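Local coordinates for protein tRNA-splicing ligase RtcB (Thermus thermophilus, PDB 2EPG) that probably joins RNA ends, using GTP and manganese ions to ligate a 3'-phosphate or 2',3'-cyclic phosphate terminus to a 5'-hydroxyl terminus, at residues Leu63-Val67 / Ala88-Pro92; Val267-Tyr271 / Pro284-Glu289; Arg332-Asp336 / Pro371-Arg375; Ala362-His367 / Gly396-Met401. All blocks are in the same frame, centred on the assembly; numbering follows the deposited sequence.

Interaction 1: Leu63-Val67 / Ala88-Pro92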
loop_
_atom_site.group_PDB
_atom_site.type_symbol
_atom_site.label_atom_id
_atom_site.label_comp_id
_atom_site.label_asym_id
_atom_site.label_seq_id
_atom_site.Cartn_x
_atom_site.Cartn_y
_atom_site.Cartn_z
ATOM N N LEU A 63 1.972 18.797 -14.324
ATOM C CA LEU A 63 3.387 18.614 -13.969
ATOM C C LEU A 63 4.303 18.146 -15.106
ATOM O O LEU A 63 3.914 17.331 -15.939
ATOM C CB LEU A 63 3.489 17.678 -12.765
ATOM C CG LEU A 63 2.809 18.303 -11.539
ATOM C CD1 LEU A 63 2.780 17.330 -10.371
ATOM C CD2 LEU A 63 3.565 19.564 -11.147
ATOM N N PRO A 64 5.543 18.667 -15.149
ATOM C CA PRO A 64 6.558 18.354 -16.168
ATOM C C PRO A 64 6.928 16.882 -16.297
ATOM O O PRO A 64 7.108 16.191 -15.298
ATOM C CB PRO A 64 7.766 19.195 -15.735
ATOM C CG PRO A 64 7.183 20.260 -14.874
ATOM C CD PRO A 64 6.127 19.525 -14.103
ATOM N N GLY A 65 7.056 16.419 -17.539
ATOM C CA GLY A 65 7.427 15.034 -17.787
ATOM C C GLY A 65 6.389 13.995 -17.398
ATOM O O GLY A 65 6.704 12.804 -17.307
ATOM N N ILE A 66 5.152 14.411 -17.149
ATOM C CA ILE A 66 4.158 13.415 -16.793
ATOM C C ILE A 66 3.880 12.554 -18.021
ATOM O O ILE A 66 3.905 13.046 -19.139
ATOM C CB ILE A 66 2.846 14.045 -16.304
ATOM C CG1 ILE A 66 1.867 12.929 -15.929
ATOM C CG2 ILE A 66 2.258 14.972 -17.372
ATOM C CD1 ILE A 66 0.880 13.334 -14.905
ATOM N N VAL A 67 3.646 11.266 -17.795
ATOM C CA VAL A 67 3.357 10.326 -18.874
ATOM C C VAL A 67 1.838 10.154 -18.944
ATOM O O VAL A 67 1.173 9.962 -17.919
ATOM C CB VAL A 67 4.044 8.955 -18.610
ATOM C CG1 VAL A 67 3.727 7.950 -19.739
ATOM C CG2 VAL A 67 5.566 9.155 -18.481
ATOM N N ALA A 88 0.479 8.356 -10.993
ATOM C CA ALA A 88 1.063 9.295 -11.955
ATOM C C ALA A 88 2.493 8.902 -12.267
ATOM O O ALA A 88 3.344 8.889 -11.382
ATOM C CB ALA A 88 1.023 10.733 -11.386
ATOM N N ALA A 89 2.751 8.587 -13.529
ATOM C CA ALA A 89 4.078 8.185 -13.960
ATOM C C ALA A 89 4.806 9.397 -14.555
ATOM O O ALA A 89 4.196 10.214 -15.262
ATOM C CB ALA A 89 3.963 7.057 -14.993
ATOM N N PHE A 90 6.096 9.520 -14.235
ATOM C CA PHE A 90 6.929 10.617 -14.717
ATOM C C PHE A 90 8.206 10.087 -15.367
ATOM O O PHE A 90 8.871 9.215 -14.806
ATOM C CB PHE A 90 7.265 11.555 -13.558
ATOM C CG PHE A 90 6.091 12.400 -13.108
ATOM C CD1 PHE A 90 5.188 11.923 -12.159
ATOM C CD2 PHE A 90 5.877 13.656 -13.660
ATOM C CE1 PHE A 90 4.090 12.688 -11.765
ATOM C CE2 PHE A 90 4.777 14.430 -13.273
ATOM C CZ PHE A 90 3.885 13.949 -12.327
ATOM N N ASP A 91 8.542 10.604 -16.550
ATOM C CA ASP A 91 9.724 10.147 -17.271
ATOM C C ASP A 91 10.944 11.034 -17.008
ATOM O O ASP A 91 10.981 12.195 -17.423
ATOM C CB ASP A 91 9.445 10.117 -18.777
ATOM C CG ASP A 91 10.547 9.425 -19.563
ATOM O OD1 ASP A 91 11.697 9.389 -19.101
ATOM O OD2 ASP A 91 10.262 8.926 -20.664
ATOM N N PRO A 92 11.972 10.483 -16.348
ATOM C CA PRO A 92 13.196 11.234 -16.030
ATOM C C PRO A 92 13.847 11.843 -17.267
ATOM O O PRO A 92 14.370 12.954 -17.217
ATOM C CB PRO A 92 14.109 10.181 -15.386
ATOM C CG PRO A 92 13.164 9.121 -14.922
ATOM C CD PRO A 92 12.145 9.058 -16.029
HETATM O O HOH W 1 0.766 9.392 -15.323
#

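Interaction 2: Val267-Tyr271 / Pro284-Glu289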
loop_
_atom_site.group_PDB
_atom_site.type_symbol
_atom_site.label_atom_id
_atom_site.label_comp_id
_atom_site.label_asym_id
_atom_site.label_seq_id
_atom_site.Cartn_x
_atom_site.Cartn_y
_atom_site.Cartn_z
ATOM N N VAL A 267 13.166 25.756 -3.194
ATOM C CA VAL A 267 14.164 25.541 -4.234
ATOM C C VAL A 267 13.457 25.438 -5.575
ATOM O O VAL A 267 14.098 25.317 -6.619
ATOM C CB VAL A 267 14.984 24.248 -3.972
ATOM C CG1 VAL A 267 14.182 23.009 -4.385
ATOM C CG2 VAL A 267 16.301 24.313 -4.712
ATOM N N ALA A 268 12.129 25.507 -5.532
ATOM C CA ALA A 268 11.292 25.420 -6.728
ATOM C C ALA A 268 11.544 26.509 -7.773
ATOM O O ALA A 268 11.215 26.318 -8.950
ATOM C CB ALA A 268 9.813 25.424 -6.333
ATOM N N PRO A 269 12.106 27.669 -7.359
ATOM C CA PRO A 269 12.377 28.756 -8.305
ATOM C C PRO A 269 13.426 28.326 -9.318
ATOM O O PRO A 269 13.210 28.385 -10.531
ATOM C CB PRO A 269 12.903 29.874 -7.406
ATOM C CG PRO A 269 12.277 29.587 -6.086
ATOM C CD PRO A 269 12.425 28.105 -5.987
ATOM N N ARG A 270 14.565 27.893 -8.790
ATOM C CA ARG A 270 15.684 27.438 -9.598
ATOM C C ARG A 270 15.255 26.595 -10.791
ATOM O O ARG A 270 15.764 26.775 -11.895
ATOM C CB ARG A 270 16.633 26.595 -8.754
ATOM C CG ARG A 270 17.016 27.208 -7.436
ATOM C CD ARG A 270 17.967 26.289 -6.687
ATOM N NE ARG A 270 18.337 26.839 -5.387
ATOM C CZ ARG A 270 19.191 26.262 -4.546
ATOM N NH1 ARG A 270 19.466 26.836 -3.381
ATOM N NH2 ARG A 270 19.770 25.111 -4.870
ATOM N N TYR A 271 14.310 25.685 -10.564
ATOM C CA TYR A 271 13.873 24.768 -11.609
ATOM C C TYR A 271 12.767 25.218 -12.541
ATOM O O TYR A 271 12.531 24.580 -13.568
ATOM C CB TYR A 271 13.521 23.424 -10.967
ATOM C CG TYR A 271 14.679 22.878 -10.176
ATOM C CD1 TYR A 271 14.536 22.513 -8.834
ATOM C CD2 TYR A 271 15.947 22.802 -10.749
ATOM C CE1 TYR A 271 15.636 22.090 -8.085
ATOM C CE2 TYR A 271 17.048 22.386 -10.012
ATOM C CZ TYR A 271 16.894 22.034 -8.685
ATOM O OH TYR A 271 18.011 21.644 -7.968
ATOM N N PRO A 284 12.762 18.167 -9.954
ATOM C CA PRO A 284 13.172 17.266 -11.024
ATOM C C PRO A 284 13.747 16.001 -10.423
ATOM O O PRO A 284 14.527 16.051 -9.466
ATOM C CB PRO A 284 14.235 18.071 -11.770
ATOM C CG PRO A 284 13.788 19.490 -11.562
ATOM C CD PRO A 284 13.381 19.498 -10.113
ATOM N N ILE A 285 13.338 14.868 -10.980
ATOM C CA ILE A 285 13.823 13.573 -10.545
ATOM C C ILE A 285 15.356 13.577 -10.608
ATOM O O ILE A 285 16.021 13.065 -9.713
ATOM C CB ILE A 285 13.251 12.461 -11.469
ATOM C CG1 ILE A 285 11.772 12.227 -11.151
ATOM C CG2 ILE A 285 14.044 11.171 -11.314
ATOM C CD1 ILE A 285 11.021 11.572 -12.269
ATOM N N LYS A 286 15.919 14.199 -11.642
ATOM C CA LYS A 286 17.381 14.232 -11.787
ATOM C C LYS A 286 18.146 15.328 -11.036
ATOM O O LYS A 286 19.359 15.444 -11.190
ATOM C CB LYS A 286 17.764 14.308 -13.260
ATOM C CG LYS A 286 17.549 13.023 -14.041
ATOM C CD LYS A 286 17.959 13.269 -15.488
ATOM C CE LYS A 286 17.857 12.034 -16.340
ATOM N NZ LYS A 286 18.258 12.376 -17.736
ATOM N N SER A 287 17.443 16.130 -10.241
ATOM C CA SER A 287 18.053 17.204 -9.464
ATOM C C SER A 287 18.550 16.660 -8.131
ATOM O O SER A 287 18.081 15.617 -7.671
ATOM C CB SER A 287 17.009 18.277 -9.152
ATOM O OG SER A 287 16.084 17.778 -8.174
ATOM N N PRO A 288 19.506 17.363 -7.486
ATOM C CA PRO A 288 20.026 16.914 -6.196
ATOM C C PRO A 288 18.899 16.704 -5.189
ATOM O O PRO A 288 18.839 15.678 -4.528
ATOM C CB PRO A 288 20.979 18.046 -5.799
ATOM C CG PRO A 288 21.570 18.415 -7.116
ATOM C CD PRO A 288 20.343 18.450 -8.034
ATOM N N GLU A 289 17.996 17.668 -5.092
ATOM C CA GLU A 289 16.881 17.567 -4.166
ATOM C C GLU A 289 15.937 16.406 -4.506
ATOM O O GLU A 289 15.414 15.728 -3.606
ATOM C CB GLU A 289 16.088 18.883 -4.144
ATOM C CG GLU A 289 16.912 20.094 -3.713
ATOM C CD GLU A 289 17.763 20.673 -4.832
ATOM O OE1 GLU A 289 18.511 21.639 -4.571
ATOM O OE2 GLU A 289 17.694 20.179 -5.973
#

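Interaction 3: Arg332-Asp336 / Pro371-Arg375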
loop_
_atom_site.group_PDB
_atom_site.type_symbol
_atom_site.label_atom_id
_atom_site.label_comp_id
_atom_site.label_asym_id
_atom_site.label_seq_id
_atom_site.Cartn_x
_atom_site.Cartn_y
_atom_site.Cartn_z
ATOM N N ARG A 332 2.204 -18.329 6.591
ATOM C CA ARG A 332 3.132 -17.893 5.562
ATOM C C ARG A 332 2.703 -16.557 5.009
ATOM O O ARG A 332 1.529 -16.198 5.100
ATOM C CB ARG A 332 3.180 -18.904 4.413
ATOM C CG ARG A 332 3.497 -20.331 4.830
ATOM C CD ARG A 332 3.559 -21.221 3.602
ATOM N NE ARG A 332 3.484 -22.642 3.925
ATOM C CZ ARG A 332 3.386 -23.600 3.005
ATOM N NH1 ARG A 332 3.318 -24.878 3.372
ATOM N NH2 ARG A 332 3.355 -23.273 1.712
ATOM N N VAL A 333 3.657 -15.824 4.437
ATOM C CA VAL A 333 3.352 -14.548 3.825
ATOM C C VAL A 333 2.728 -14.846 2.451
ATOM O O VAL A 333 3.379 -15.432 1.582
ATOM C CB VAL A 333 4.630 -13.705 3.625
ATOM C CG1 VAL A 333 4.295 -12.418 2.886
ATOM C CG2 VAL A 333 5.278 -13.389 5.008
ATOM N N LEU A 334 1.459 -14.488 2.275
ATOM C CA LEU A 334 0.797 -14.683 0.992
ATOM C C LEU A 334 1.370 -13.571 0.116
ATOM O O LEU A 334 1.897 -13.823 -0.973
ATOM C CB LEU A 334 -0.718 -14.555 1.160
ATOM C CG LEU A 334 -1.560 -14.915 -0.069
ATOM C CD1 LEU A 334 -2.942 -15.352 0.385
ATOM C CD2 LEU A 334 -1.627 -13.717 -1.025
ATOM N N TYR A 335 1.273 -12.336 0.598
ATOM C CA TYR A 335 1.879 -11.199 -0.106
ATOM C C TYR A 335 1.993 -9.997 0.834
ATOM O O TYR A 335 1.402 -9.980 1.915
ATOM C CB TYR A 335 1.073 -10.790 -1.354
ATOM C CG TYR A 335 1.947 -10.133 -2.392
ATOM C CD1 TYR A 335 3.057 -10.801 -2.908
ATOM C CD2 TYR A 335 1.689 -8.848 -2.852
ATOM C CE1 TYR A 335 3.885 -10.193 -3.853
ATOM C CE2 TYR A 335 2.509 -8.251 -3.799
ATOM C CZ TYR A 335 3.605 -8.934 -4.290
ATOM O OH TYR A 335 4.426 -8.345 -5.227
ATOM N N ASP A 336 2.753 -8.996 0.413
ATOM C CA ASP A 336 2.929 -7.769 1.179
ATOM C C ASP A 336 3.209 -6.666 0.153
ATOM O O ASP A 336 4.136 -6.784 -0.651
ATOM C CB ASP A 336 4.094 -7.948 2.174
ATOM C CG ASP A 336 4.431 -6.666 2.949
ATOM O OD1 ASP A 336 4.619 -6.755 4.181
ATOM O OD2 ASP A 336 4.535 -5.579 2.336
ATOM N N PRO A 371 6.176 -13.337 -8.078
ATOM C CA PRO A 371 6.673 -14.654 -7.678
ATOM C C PRO A 371 6.149 -15.723 -8.628
ATOM O O PRO A 371 4.970 -15.719 -8.999
ATOM C CB PRO A 371 6.121 -14.817 -6.267
ATOM C CG PRO A 371 6.140 -13.428 -5.751
ATOM C CD PRO A 371 5.627 -12.610 -6.923
ATOM N N GLU A 372 7.035 -16.638 -9.005
ATOM C CA GLU A 372 6.719 -17.725 -9.920
ATOM C C GLU A 372 5.456 -18.469 -9.518
ATOM O O GLU A 372 4.670 -18.889 -10.372
ATOM C CB GLU A 372 7.892 -18.703 -9.962
ATOM C CG GLU A 372 7.849 -19.672 -11.106
ATOM C CD GLU A 372 9.078 -20.561 -11.144
ATOM O OE1 GLU A 372 10.202 -20.037 -10.917
ATOM O OE2 GLU A 372 8.918 -21.775 -11.412
ATOM N N GLU A 373 5.271 -18.639 -8.215
ATOM C CA GLU A 373 4.106 -19.344 -7.696
ATOM C C GLU A 373 2.800 -18.699 -8.151
ATOM O O GLU A 373 1.771 -19.371 -8.280
ATOM C CB GLU A 373 4.105 -19.342 -6.159
ATOM C CG GLU A 373 5.162 -20.188 -5.471
ATOM C CD GLU A 373 6.506 -19.495 -5.327
ATOM O OE1 GLU A 373 7.296 -19.931 -4.459
ATOM O OE2 GLU A 373 6.784 -18.532 -6.074
ATOM N N TYR A 374 2.854 -17.392 -8.378
ATOM C CA TYR A 374 1.682 -16.601 -8.748
ATOM C C TYR A 374 1.705 -16.068 -10.169
ATOM O O TYR A 374 0.719 -15.498 -10.625
ATOM C CB TYR A 374 1.600 -15.369 -7.839
ATOM C CG TYR A 374 1.683 -15.631 -6.349
ATOM C CD1 TYR A 374 2.124 -14.628 -5.480
ATOM C CD2 TYR A 374 1.243 -16.836 -5.798
ATOM C CE1 TYR A 374 2.113 -14.810 -4.110
ATOM C CE2 TYR A 374 1.228 -17.032 -4.419
ATOM C CZ TYR A 374 1.662 -16.009 -3.583
ATOM O OH TYR A 374 1.618 -16.165 -2.227
ATOM N N ARG A 375 2.839 -16.227 -10.841
ATOM C CA ARG A 375 3.040 -15.675 -12.163
ATOM C C ARG A 375 1.964 -15.987 -13.195
ATOM O O ARG A 375 1.664 -15.148 -14.044
ATOM C CB ARG A 375 4.436 -16.062 -12.678
ATOM C CG ARG A 375 4.906 -15.219 -13.871
ATOM C CD ARG A 375 6.403 -15.367 -14.120
ATOM N NE ARG A 375 7.191 -14.981 -12.945
ATOM C CZ ARG A 375 8.415 -15.433 -12.670
ATOM N NH1 ARG A 375 9.047 -15.024 -11.576
ATOM N NH2 ARG A 375 9.010 -16.300 -13.478
#

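Interaction 4: Ala362-His367 / Gly396-Met401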
loop_
_atom_site.group_PDB
_atom_site.type_symbol
_atom_site.label_atom_id
_atom_site.label_comp_id
_atom_site.label_asym_id
_atom_site.label_seq_id
_atom_site.Cartn_x
_atom_site.Cartn_y
_atom_site.Cartn_z
ATOM N N ALA A 362 0.005 -3.519 -9.233
ATOM C CA ALA A 362 -0.809 -4.702 -9.480
ATOM C C ALA A 362 -0.386 -5.366 -10.774
ATOM O O ALA A 362 -1.131 -5.357 -11.766
ATOM C CB ALA A 362 -2.277 -4.292 -9.546
ATOM N N PHE A 363 0.825 -5.923 -10.763
ATOM C CA PHE A 363 1.357 -6.590 -11.931
ATOM C C PHE A 363 0.537 -7.814 -12.343
ATOM O O PHE A 363 -0.098 -8.490 -11.507
ATOM C CB PHE A 363 2.825 -6.945 -11.700
ATOM C CG PHE A 363 3.753 -5.752 -11.769
ATOM C CD1 PHE A 363 5.090 -5.869 -11.405
ATOM C CD2 PHE A 363 3.274 -4.504 -12.181
ATOM C CE1 PHE A 363 5.939 -4.765 -11.449
ATOM C CE2 PHE A 363 4.111 -3.385 -12.234
ATOM C CZ PHE A 363 5.452 -3.515 -11.864
ATOM N N GLY A 364 0.541 -8.087 -13.644
ATOM C CA GLY A 364 -0.244 -9.193 -14.164
ATOM C C GLY A 364 0.507 -10.451 -14.533
ATOM O O GLY A 364 1.733 -10.515 -14.403
ATOM N N PRO A 365 -0.216 -11.470 -15.027
ATOM C CA PRO A 365 0.337 -12.770 -15.439
ATOM C C PRO A 365 1.583 -12.631 -16.314
ATOM O O PRO A 365 1.648 -11.762 -17.176
ATOM C CB PRO A 365 -0.829 -13.418 -16.186
ATOM C CG PRO A 365 -2.037 -12.870 -15.441
ATOM C CD PRO A 365 -1.665 -11.401 -15.301
ATOM N N GLY A 366 2.573 -13.485 -16.071
ATOM C CA GLY A 366 3.800 -13.450 -16.848
ATOM C C GLY A 366 4.872 -12.449 -16.430
ATOM O O GLY A 366 6.005 -12.535 -16.900
ATOM N N HIS A 367 4.540 -11.513 -15.547
ATOM C CA HIS A 367 5.511 -10.516 -15.122
ATOM C C HIS A 367 6.648 -11.102 -14.293
ATOM O O HIS A 367 6.420 -11.789 -13.306
ATOM C CB HIS A 367 4.813 -9.402 -14.337
ATOM C CG HIS A 367 5.568 -8.110 -14.320
ATOM N ND1 HIS A 367 6.783 -7.965 -13.681
ATOM C CD2 HIS A 367 5.311 -6.918 -14.913
ATOM C CE1 HIS A 367 7.243 -6.743 -13.889
ATOM N NE2 HIS A 367 6.368 -6.088 -14.634
ATOM N N GLY A 396 -3.632 -9.045 -10.037
ATOM C CA GLY A 396 -3.302 -8.071 -11.068
ATOM C C GLY A 396 -3.621 -8.599 -12.456
ATOM O O GLY A 396 -3.615 -9.803 -12.681
ATOM N N THR A 397 -3.878 -7.708 -13.402
ATOM C CA THR A 397 -4.242 -8.165 -14.734
ATOM C C THR A 397 -3.367 -7.627 -15.829
ATOM O O THR A 397 -2.634 -6.660 -15.649
ATOM C CB THR A 397 -5.674 -7.756 -15.080
ATOM O OG1 THR A 397 -5.721 -6.335 -15.250
ATOM C CG2 THR A 397 -6.626 -8.168 -13.949
ATOM N N GLU A 398 -3.482 -8.261 -16.991
ATOM C CA GLU A 398 -2.709 -7.852 -18.151
ATOM C C GLU A 398 -3.227 -6.516 -18.624
ATOM O O GLU A 398 -2.444 -5.657 -19.028
ATOM C CB GLU A 398 -2.816 -8.914 -19.261
ATOM C CG GLU A 398 -2.037 -10.191 -18.937
ATOM C CD GLU A 398 -2.273 -11.320 -19.936
ATOM O OE1 GLU A 398 -3.375 -11.915 -19.915
ATOM O OE2 GLU A 398 -1.355 -11.610 -20.742
ATOM N N LYS A 399 -4.543 -6.325 -18.556
ATOM C CA LYS A 399 -5.141 -5.064 -19.000
ATOM C C LYS A 399 -4.589 -3.881 -18.211
ATOM O O LYS A 399 -4.356 -2.801 -18.769
ATOM C CB LYS A 399 -6.663 -5.093 -18.858
ATOM C CG LYS A 399 -7.310 -3.776 -19.254
ATOM C CD LYS A 399 -8.824 -3.869 -19.266
ATOM C CE LYS A 399 -9.430 -2.624 -19.858
ATOM N NZ LYS A 399 -10.928 -2.709 -19.888
ATOM N N ALA A 400 -4.395 -4.090 -16.912
ATOM C CA ALA A 400 -3.844 -3.058 -16.036
ATOM C C ALA A 400 -2.449 -2.673 -16.521
ATOM O O ALA A 400 -2.065 -1.512 -16.437
ATOM C CB ALA A 400 -3.768 -3.583 -14.568
HETATM N N MSE A 401 -1.686 -3.640 -17.019
HETATM C CA MSE A 401 -0.347 -3.335 -17.515
HETATM C C MSE A 401 -0.468 -2.323 -18.657
HETATM O O MSE A 401 0.392 -1.460 -18.824
HETATM C CB MSE A 401 0.368 -4.584 -18.053
HETATM C CG MSE A 401 0.767 -5.633 -17.017
HETATM SE SE MSE A 401 1.854 -5.053 -15.457
HETATM C CE MSE A 401 3.347 -4.162 -16.345
HETATM O O HOH W 2 -4.430 -5.033 -11.931
HETATM O O HOH W 3 -0.812 -5.465 -14.393
#

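Interaction 1: Leu63-Val67 / Ala88-Pro92
The phenyl ring of F90 is gripped by the turn L63-I66 along one side and across one face. L63 CB meets the ring rim at F90 CE2 (3.5 Å), and the carbonyl oxygen of P64 lies in the ring plane, 3.3 Å from F90 CD2. I66 comes from another direction: its CG1 stands 4.1 Å above the plane of the F90 ring, displaced toward the rim. The ring is laid along the turn because F90 CG stands anti to its carbonyl carbon, beside the backbone N (chi1 -73°). With an alanine at F90 the hydrocarbon of L63 and I66 would probably lose its shared partner and a gap would open under the turn. Next to the ring the backbones join as an antiparallel bridge in which I66 and F90 form a non-hydrogen-bonded pair. It is flanked by two nearly straight bonds, V67 N to A89 O (2.8 Å, 164° at the hydrogen) and D91 N to G65 O (3.0 Å, 167°). The turn is of type II, with G65 in the third position at a positive phi that favours glycine. Beside the V67-A89 bond, V67 CB rests on A89 CB at 4.1 Å, and a water bridges onward, donating to V67 O and accepting from A89 N. Further out, strand 86-90 pairs with strand 350-357, whose H355 sets its ring steeply against that of F90. V97 also touches F90, as it does L63 and P64, while V60 of helix 52-60 packs on I66 and A88.

Interaction 2: Val267-Tyr271 / Pro284-Glu289
Y271, in the short, weakly bonded helix 268-271, meets the capped start of the long helix 288-321, where S287 is the N-cap and P284-S287 form a type I turn. The polar contacts centre on E289. Y271 OH donates to E289 OE2 at the edge of the ring, with the ring and carboxylate planes 66° apart; the modelled separation of 2.5 Å is very short, and its exact value should be taken with caution. The glutamate chain bends at chi2 (81°), which brings the carboxylate round to the phenol. The charge contact is looser: R270 NH2 and E289 OE1 are 3.7 Å apart, a long salt bridge held by charge alone, the carboxylate oxygen sitting off the plane of the arginine head group. Apolar contacts flank these groups. P284 CD makes a CH-pi contact over one face of the Y271 ring, 3.9 Å from the centroid, and R270 CB covers the opposite face. V267 CG2 packs against the carboxylate, and R263 and F264 of helix 250-265 touch E289 as well. Within the cap, S287 OG bonds to G290 N, and P284 O accepts twice, from S287 N at 3.0 Å and from S287 OG at 2.7 Å, the hydroxyl using an in-plane lone pair.

Interaction 3: Arg332-Asp336 / Pro371-Arg375
With chi1 at -51°, CG turned away from the carbonyl carbon, the Y374 ring points toward L334 on strand 332-347. Across from it, L334 holds its CG anti to the backbone N, and its side chain crosses that of the tyrosine at a slant, with L334 CG 4.0 Å from Y374 OH. The hydroxyl donates to L334 O at 2.7 Å. It arrives in the plane of the carbonyl, on a lone pair, at a C=O...donor angle of 123°; the same oxygen lies in the plane of the Y374 ring at its edge, 3.3 Å from Y374 CE1. The bond tethers the far end of the ring and, with the neighbouring side chains, helps to set its tilt. A phenylalanine at Y374 would lack the hydroxyl, and the buried L334 carbonyl would probably be left without this donor and the ring freer to tilt. Beside the bond, Y335 gives looser apolar contacts: its CD1 is 4.3 Å from Y374 CE1, and its CE1 is 4.3 Å from P371 CD. The proline also holds the other end of the tyrosine, since P371 O accepts from Y374 N at 2.8 Å. F234 meets the Y374 ring edge-to-face, and P380 of strand 380-383 touches L334, Y335 and Y374 alike. Y335 lies about 9 Å, side chain to side chain, from H339, which is predicted to bind GMP and manganese. The strand is locally distorted where the phenol docks: L334 and Y335 both face L113 of strand 110-119, and L334 has a helical psi (-54°), the mark of a classic beta bulge.

Interaction 4: Ala362-His367 / Gly396-Met401
The capped N-terminus of helix 398-403 docks on the loop that follows strand 360-361, and a Met-aromatic contact lies at its side. M401, present as selenomethionine, bends at both chi2 (-54°) and chi3 (-53°), curling the end of the chain back over the loop. Its SE reaches F363 CD2 at 3.6 Å, approaching the ring obliquely, while M401 CE meets the edge of the H367 ring in its plane, 3.7 Å from CD2. The two rings lie over one another, with F363 CD1 above the centre of the imidazole, and the selenomethionine meets both. H367 is held from its other side, where ND1 bonds to E369 N. Nearer the helix start the backbones themselves touch. G396 CA makes C-H...O contacts with F363 O (3.3 Å) and A362 O (3.5 Å), and a beta carbon there would clash with both carbonyls; G364 is hemmed in likewise by T397 O and E398 N. P365 CD rests on E398 CG at 3.9 Å. The N-cap is T397, whose OG1 accepts from A400 N (3.1 Å, 155° at the hydrogen) and also bonds to G471 O. Two waters sit in the seam. One accepts from T397 N at 3.1 Å and donates weakly to A362 O; the other donates to both A362 O and T397 O. The A362 side chain lies about 10 Å from that of H410, the predicted GMP-histidine intermediate. Direct hydrogen bonds between the two segments are absent, so cohesion rests on close-fitting glycines, the selenium-aromatic contact and water, and the buried A362 carbonyl takes donors from the waters.

How the interactions relate
Interactions 1 and 3 are buried and interactions 2 and 4 only partly so. Aromatic rings occur in all four, but the polar chemistry differs: direct bonds to backbone carbonyls link the segments in 1 and 3, while interaction 2 turns on a carboxylate and interaction 4 on waters. Strand 350-357 pairs with both 86-90 and 332-347, linking the strands used by interactions 1 and 3. Interactions 2 and 4 both involve a capped helix N-terminus. Neighbours are joined directly: F90 CB packs on I285 CD1 (4.0 Å) between interactions 1 and 2, while R375 O probably accepts from G366 N (2.8 Å) between 3 and 4, which share the loop between strands 360-361 and 380-383.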